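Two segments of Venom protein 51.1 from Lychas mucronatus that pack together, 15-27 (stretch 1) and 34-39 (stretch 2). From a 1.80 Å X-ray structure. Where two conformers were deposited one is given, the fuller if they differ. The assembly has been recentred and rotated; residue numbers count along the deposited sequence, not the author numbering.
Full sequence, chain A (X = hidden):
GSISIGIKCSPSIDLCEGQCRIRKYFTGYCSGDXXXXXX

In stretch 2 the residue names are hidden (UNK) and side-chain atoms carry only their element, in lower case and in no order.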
ATOM      1  N   LEU A  15      -5.058  -4.536  -1.563  1.00 10.75           N
ATOM      2  CA  LEU A  15      -5.842  -3.323  -1.328  1.00 11.97           C
ATOM      3  C   LEU A  15      -5.030  -2.106  -0.803  1.00 11.93           C
ATOM      4  O   LEU A  15      -5.592  -1.153  -0.215  1.00 11.67           O
ATOM      5  CB  LEU A  15      -6.995  -3.647  -0.377  1.00 13.08           C
ATOM      6  CG  LEU A  15      -7.888  -4.822  -0.797  1.00 13.60           C
ATOM      7  CD1 LEU A  15      -8.949  -5.116   0.273  1.00 14.64           C
ATOM      8  CD2 LEU A  15      -8.550  -4.600  -2.148  1.00 13.94           C
ATOM      9  N   CYS A  16      -3.754  -2.083  -1.125  1.00 10.43           N
ATOM     10  CA  CYS A  16      -2.845  -1.035  -0.649  1.00 10.76           C
ATOM     11  C   CYS A  16      -3.065   0.310  -1.357  1.00 10.72           C
ATOM     12  O   CYS A  16      -2.910   1.355  -0.731  1.00 10.18           O
ATOM     13  CB  CYS A  16      -1.420  -1.468  -0.811  1.00 10.41           C
ATOM     14  SG  CYS A  16      -0.958  -2.865   0.238  1.00 10.24           S
ATOM     15  N   GLU A  17      -3.434   0.291  -2.649  1.00 10.98           N
ATOM     16  CA  GLU A  17      -3.675   1.566  -3.364  1.00 11.75           C
ATOM     17  C   GLU A  17      -4.681   2.462  -2.629  1.00 11.86           C
ATOM     18  O   GLU A  17      -4.428   3.659  -2.407  1.00 10.94           O
ATOM     19  CB  GLU A  17      -4.152   1.317  -4.798  1.00 13.07           C
ATOM     20  CG  GLU A  17      -4.299   2.614  -5.601  1.00 13.98           C
ATOM     21  CD  GLU A  17      -4.754   2.425  -7.010  1.00 16.85           C
ATOM     22  OE1 GLU A  17      -3.867   2.291  -7.897  1.00 20.91           O
ATOM     23  OE2 GLU A  17      -5.982   2.405  -7.237  1.00 17.11           O
ATOM     24  N   GLY A  18      -5.796   1.894  -2.214  1.00 12.33           N
ATOM     25  CA  GLY A  18      -6.829   2.661  -1.463  1.00 12.83           C
ATOM     26  C   GLY A  18      -6.302   3.205  -0.130  1.00 13.09           C
ATOM     27  O   GLY A  18      -6.536   4.370   0.225  1.00 13.23           O
ATOM     28  N   GLN A  19      -5.502   2.383   0.561  1.00 13.54           N
ATOM     29  CA  GLN A  19      -4.904   2.782   1.836  1.00 13.63           C
ATOM     30  C   GLN A  19      -3.937   3.924   1.624  1.00 12.32           C
ATOM     31  O   GLN A  19      -3.862   4.812   2.429  1.00 12.25           O
ATOM     32  CB  GLN A  19      -4.191   1.624   2.517  1.00 14.38           C
ATOM     33  CG  GLN A  19      -5.120   0.521   2.972  1.00 16.61           C
ATOM     34  CD  GLN A  19      -5.953   0.901   4.189  1.00 19.93           C
ATOM     35  OE1 GLN A  19      -5.698   1.885   4.885  1.00 20.78           O
ATOM     36  NE2 GLN A  19      -6.947   0.095   4.458  1.00 23.02           N
ATOM     37  N   CYS A  20      -3.169   3.863   0.545  1.00 12.12           N
ATOM     38  CA  CYS A  20      -2.212   4.920   0.199  1.00 11.64           C
ATOM     39  C   CYS A  20      -2.926   6.209  -0.247  1.00 11.82           C
ATOM     40  O   CYS A  20      -2.505   7.297   0.136  1.00 12.10           O
ATOM     41  CB  CYS A  20      -1.267   4.418  -0.888  1.00 11.57           C
ATOM     42  SG  CYS A  20      -0.253   3.042  -0.288  1.00 10.97           S
ATOM     43  N   ARG A  21      -3.991   6.079  -1.044  1.00 12.13           N
ATOM     44  CA  ARG A  21      -4.673   7.239  -1.607  1.00 12.90           C
ATOM     45  C   ARG A  21      -5.382   8.037  -0.530  1.00 12.79           C
ATOM     46  O   ARG A  21      -5.329   9.256  -0.585  1.00 12.48           O
ATOM     47  CB  ARG A  21      -5.616   6.873  -2.750  1.00 14.11           C
ATOM     48  CG  ARG A  21      -4.880   6.404  -3.993  1.00 14.39           C
ATOM     49  CD  ARG A  21      -5.790   6.197  -5.162  1.00 14.73           C
ATOM     50  NE  ARG A  21      -4.979   6.107  -6.370  1.00 14.57           N
ATOM     51  CZ  ARG A  21      -5.459   5.904  -7.598  1.00 15.24           C
ATOM     52  NH1 ARG A  21      -6.742   5.744  -7.798  1.00 14.48           N
ATOM     53  NH2 ARG A  21      -4.620   5.834  -8.641  1.00 14.86           N
ATOM     54  N   ILE A  22      -5.959   7.390   0.470  1.00 13.93           N
ATOM     55  CA  ILE A  22      -6.632   8.182   1.591  1.00 15.17           C
ATOM     56  C   ILE A  22      -5.584   8.890   2.455  1.00 15.74           C
ATOM     57  O   ILE A  22      -5.873   9.936   3.052  1.00 16.04           O
ATOM     58  CB  ILE A  22      -7.619   7.364   2.449  1.00 16.61           C
ATOM     59  CG1 ILE A  22      -6.933   6.269   3.261  1.00 17.04           C
ATOM     60  CG2 ILE A  22      -8.758   6.823   1.593  1.00 17.32           C
ATOM     61  CD1 ILE A  22      -7.830   5.646   4.317  1.00 17.65           C
ATOM     62  N   ARG A  23      -4.329   8.399   2.391  1.00 15.39           N
ATOM     63  CA  ARG A  23      -3.167   9.042   3.036  1.00 16.36           C
ATOM     64  C   ARG A  23      -2.436   9.995   2.105  1.00 17.97           C
ATOM     65  O   ARG A  23      -1.306  10.454   2.396  1.00 18.97           O
ATOM     66  CB  ARG A  23      -2.215   7.969   3.559  1.00 16.90           C
ATOM     67  CG  ARG A  23      -2.803   7.200   4.709  1.00 17.23           C
ATOM     68  CD  ARG A  23      -1.912   6.031   5.016  1.00 19.90           C
ATOM     69  NE  ARG A  23      -2.276   5.336   6.238  1.00 21.88           N
ATOM     70  CZ  ARG A  23      -3.213   4.392   6.354  1.00 24.24           C
ATOM     71  NH1 ARG A  23      -4.009   4.021   5.320  1.00 22.41           N
ATOM     72  NH2 ARG A  23      -3.366   3.820   7.546  1.00 26.66           N
ATOM     73  N   LYS A  24      -3.074  10.315   0.978  1.00 18.04           N
ATOM     74  CA  LYS A  24      -2.613  11.300   0.024  1.00 19.96           C
ATOM     75  C   LYS A  24      -1.403  10.892  -0.789  1.00 20.09           C
ATOM     76  O   LYS A  24      -0.668  11.759  -1.233  1.00 19.58           O
ATOM     77  CB  LYS A  24      -2.404  12.707   0.698  1.00 22.01           C
ATOM     78  CG  LYS A  24      -3.637  13.210   1.450  1.00 23.06           C
ATOM     79  CD  LYS A  24      -3.483  14.619   1.989  1.00 26.64           C
ATOM     80  CE  LYS A  24      -4.793  15.140   2.564  1.00 29.14           C
ATOM     81  NZ  LYS A  24      -4.735  16.628   2.617  1.00 32.63           N
ATOM     82  N   TYR A  25      -1.177   9.582  -1.000  1.00 18.52           N
ATOM     83  CA  TYR A  25      -0.263   9.119  -2.028  1.00 21.01           C
ATOM     84  C   TYR A  25      -1.067   8.768  -3.267  1.00 22.90           C
ATOM     85  O   TYR A  25      -2.298   8.652  -3.204  1.00 29.44           O
ATOM     86  CB  TYR A  25       0.572   7.925  -1.540  1.00 22.18           C
ATOM     87  CG  TYR A  25       1.415   8.297  -0.350  1.00 25.32           C
ATOM     88  CD1 TYR A  25       0.886   8.188   0.932  1.00 28.48           C
ATOM     89  CD2 TYR A  25       2.707   8.794  -0.496  1.00 29.37           C
ATOM     90  CE1 TYR A  25       1.609   8.560   2.041  1.00 30.92           C
ATOM     91  CE2 TYR A  25       3.454   9.182   0.620  1.00 31.56           C
ATOM     92  CZ  TYR A  25       2.870   9.073   1.889  1.00 32.93           C
ATOM     93  OH  TYR A  25       3.541   9.393   3.049  1.00 39.52           O
ATOM     94  N   PHE A  26      -0.414   8.643  -4.407  1.00 20.41           N
ATOM     95  CA  PHE A  26      -1.132   8.341  -5.636  1.00 20.63           C
ATOM     96  C   PHE A  26      -1.320   6.853  -5.798  1.00 20.02           C
ATOM     97  O   PHE A  26      -2.310   6.413  -6.379  1.00 19.70           O
ATOM     98  CB  PHE A  26      -0.386   8.841  -6.872  1.00 23.74           C
ATOM     99  CG  PHE A  26      -1.095   8.532  -8.141  1.00 24.37           C
ATOM    100  CD1 PHE A  26      -2.348   9.078  -8.384  1.00 27.43           C
ATOM    101  CD2 PHE A  26      -0.570   7.628  -9.047  1.00 26.49           C
ATOM    102  CE1 PHE A  26      -3.030   8.773  -9.558  1.00 27.34           C
ATOM    103  CE2 PHE A  26      -1.239   7.340 -10.217  1.00 27.58           C
ATOM    104  CZ  PHE A  26      -2.478   7.903 -10.456  1.00 26.24           C
ATOM    105  N   THR A  27      -0.305   6.072  -5.438  1.00 18.09           N
ATOM    106  CA  THR A  27      -0.468   4.655  -5.577  1.00 18.42           C
ATOM    107  C   THR A  27       0.227   3.846  -4.533  1.00 15.12           C
ATOM    108  O   THR A  27       0.920   4.386  -3.681  1.00 13.92           O
ATOM    109  CB  THR A  27      -0.169   4.167  -6.998  1.00 20.90           C
ATOM    110  OG1 THR A  27      -0.863   2.906  -7.218  1.00 21.42           O
ATOM    111  CG2 THR A  27       1.368   4.111  -7.254  1.00 22.76           C
ATOM    112  N   UNK A  34       3.258  -6.122   3.632  1.00 12.84           N
ATOM    113  CA  UNK A  34       3.137  -4.761   4.104  1.00 13.15           C
ATOM    114  C   UNK A  34       2.851  -3.832   2.948  1.00 11.88           C
ATOM    115  O   UNK A  34       3.450  -4.003   1.866  1.00 10.94           O
ATOM    116  c   UNK A  34       4.314  -2.977   5.401  1.00 16.46           C
ATOM    117  o   UNK A  34       4.833  -5.297   5.733  1.00 17.46           O
ATOM    118  c   UNK A  34       4.464  -4.320   4.743  1.00 15.50           C
ATOM    119  N   UNK A  35       1.917  -2.881   3.142  1.00 10.74           N
ATOM    120  CA  UNK A  35       1.644  -1.851   2.096  1.00 10.23           C
ATOM    121  C   UNK A  35       2.774  -0.818   1.948  1.00 10.02           C
ATOM    122  O   UNK A  35       3.246  -0.214   2.960  1.00  9.89           O
ATOM    123  c   UNK A  35       0.341  -1.121   2.365  1.00 10.69           C
ATOM    124  s   UNK A  35      -1.143  -2.110   2.109  1.00 11.00           S
ATOM    125  N   UNK A  36       3.172  -0.631   0.690  1.00 10.24           N
ATOM    126  CA  UNK A  36       4.036   0.480   0.269  1.00 12.14           C
ATOM    127  C   UNK A  36       3.231   1.491  -0.518  1.00 12.89           C
ATOM    128  O   UNK A  36       2.248   1.124  -1.194  1.00 11.83           O
ATOM    129  c   UNK A  36       6.126  -0.910   0.172  1.00 15.68           C
ATOM    130  c   UNK A  36       8.048  -1.490   1.080  1.00 19.26           C
ATOM    131  n   UNK A  36       7.455  -0.583   0.324  1.00 17.19           N
ATOM    132  c   UNK A  36       5.920  -2.020   0.925  1.00 17.47           C
ATOM    133  c   UNK A  36       5.170  -0.066  -0.593  1.00 13.55           C
ATOM    134  n   UNK A  36       7.134  -2.372   1.469  1.00 20.04           N
ATOM    135  N   UNK A  37       3.630   2.766  -0.425  1.00 12.65           N
ATOM    136  CA  UNK A  37       2.951   3.848  -1.164  1.00 12.90           C
ATOM    137  C   UNK A  37       3.987   4.673  -1.897  1.00 14.31           C
ATOM    138  O   UNK A  37       5.139   4.749  -1.466  1.00 13.04           O
ATOM    139  s   UNK A  37       1.060   3.971   0.930  1.00 11.88           S
ATOM    140  c   UNK A  37       2.184   4.780  -0.210  1.00 12.32           C
ATOM    141  N   UNK A  38       3.612   5.267  -3.023  1.00 16.22           N
ATOM    142  CA  UNK A  38       4.476   6.294  -3.626  1.00 18.85           C
ATOM    143  C   UNK A  38       3.654   7.377  -4.272  1.00 18.21           C
ATOM    144  O   UNK A  38       2.451   7.172  -4.535  1.00 17.47           O
ATOM    145  c   UNK A  38       5.435   5.679  -4.642  1.00 22.60           C
ATOM    146  o   UNK A  38       4.842   4.595  -5.321  1.00 26.61           O
ATOM    147  N   UNK A  39       4.293   8.503  -4.584  0.50 16.17           N
ATOM    148  CA  UNK A  39       3.570   9.596  -5.225  0.50 16.67           C
ATOM    149  C   UNK A  39       2.654  10.269  -4.211  0.50 17.56           C
ATOM    150  O   UNK A  39       1.575  10.770  -4.554  0.50 20.51           O
TER

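Position 34 opens the strand with three side-chain atoms: a CB that carries one oxygen and one carbon. A branch at CB holding a hydroxyl and a methyl defines threonine. Thr 34 points away from stretch 1 and touches none of it; a beta-branched residue sits comfortably in the extended backbone found here.

Position 35 carries a CB and then one sulfur. That sulfur lies 2.0 Å from SG of Cys 16, a covalent distance, so the residue is cysteine. Cys 35 points toward the helix and is buried, as suits a half-cystine; the disulfide has a chi3 of -78°, close to the preferred right angle.

At position 36 a CB leads to a five-membered ring of three carbons and two nitrogens, the imidazole of histidine. Alternation along the strand turns the side chain of His 36 away from stretch 1, where it is partly exposed and its ND1 is hydrogen-bonded elsewhere in the structure. The backbone still takes part in the packing: His 36 O lies 3.3 Å from Cys 20 SG.

Position 37 again has a CB and one sulfur, the latter 2.0 Å from SG of Cys 20: a second cysteine. The disulfide of Cys 37 has a chi3 of -75°. Cys 37 CB lies over one face of the Tyr 25 ring, 3.6 Å from Tyr 25 CG, in a CH-pi contact, so this small side chain serves both as a covalent tie and as an apolar surface.

Position 38 has a CB bearing one oxygen, which makes it serine. Ser 38 lies on the same face of the sheet as Thr 27, its OG 4.0 Å from Thr 27 CG2. A small polar side chain suits this partly exposed strand position, where OG has no hydrogen bond to stretch 1. The backbone does the binding: Ser 38 N donates to Thr 27 O at 2.9 Å, and Thr 27 N donates to Ser 38 O at 3.1 Å.

Position 39 has no side-chain atoms and is glycine. The phi of Gly 39, 73°, favours glycine, and a CB here would come tightly against Phe 26 CB, at 3.2 Å. Gly 39 O accepts a weak hydrogen bond from Phe 26 N at 2.9 Å.

The contact therefore combines two kinds of fastening. Cys 16 and Cys 20, one helical turn apart, meet alternate strand residues, Cys 35 and Cys 37, and two disulfides bind the helix to the strand. Beyond the helix, the antiparallel pair of Thr 27 and Ser 38 adds backbone hydrogen bonds, while the ring of Tyr 25 packs beside the second disulfide.

Stretch 2, residues 34-39: TCHCSG
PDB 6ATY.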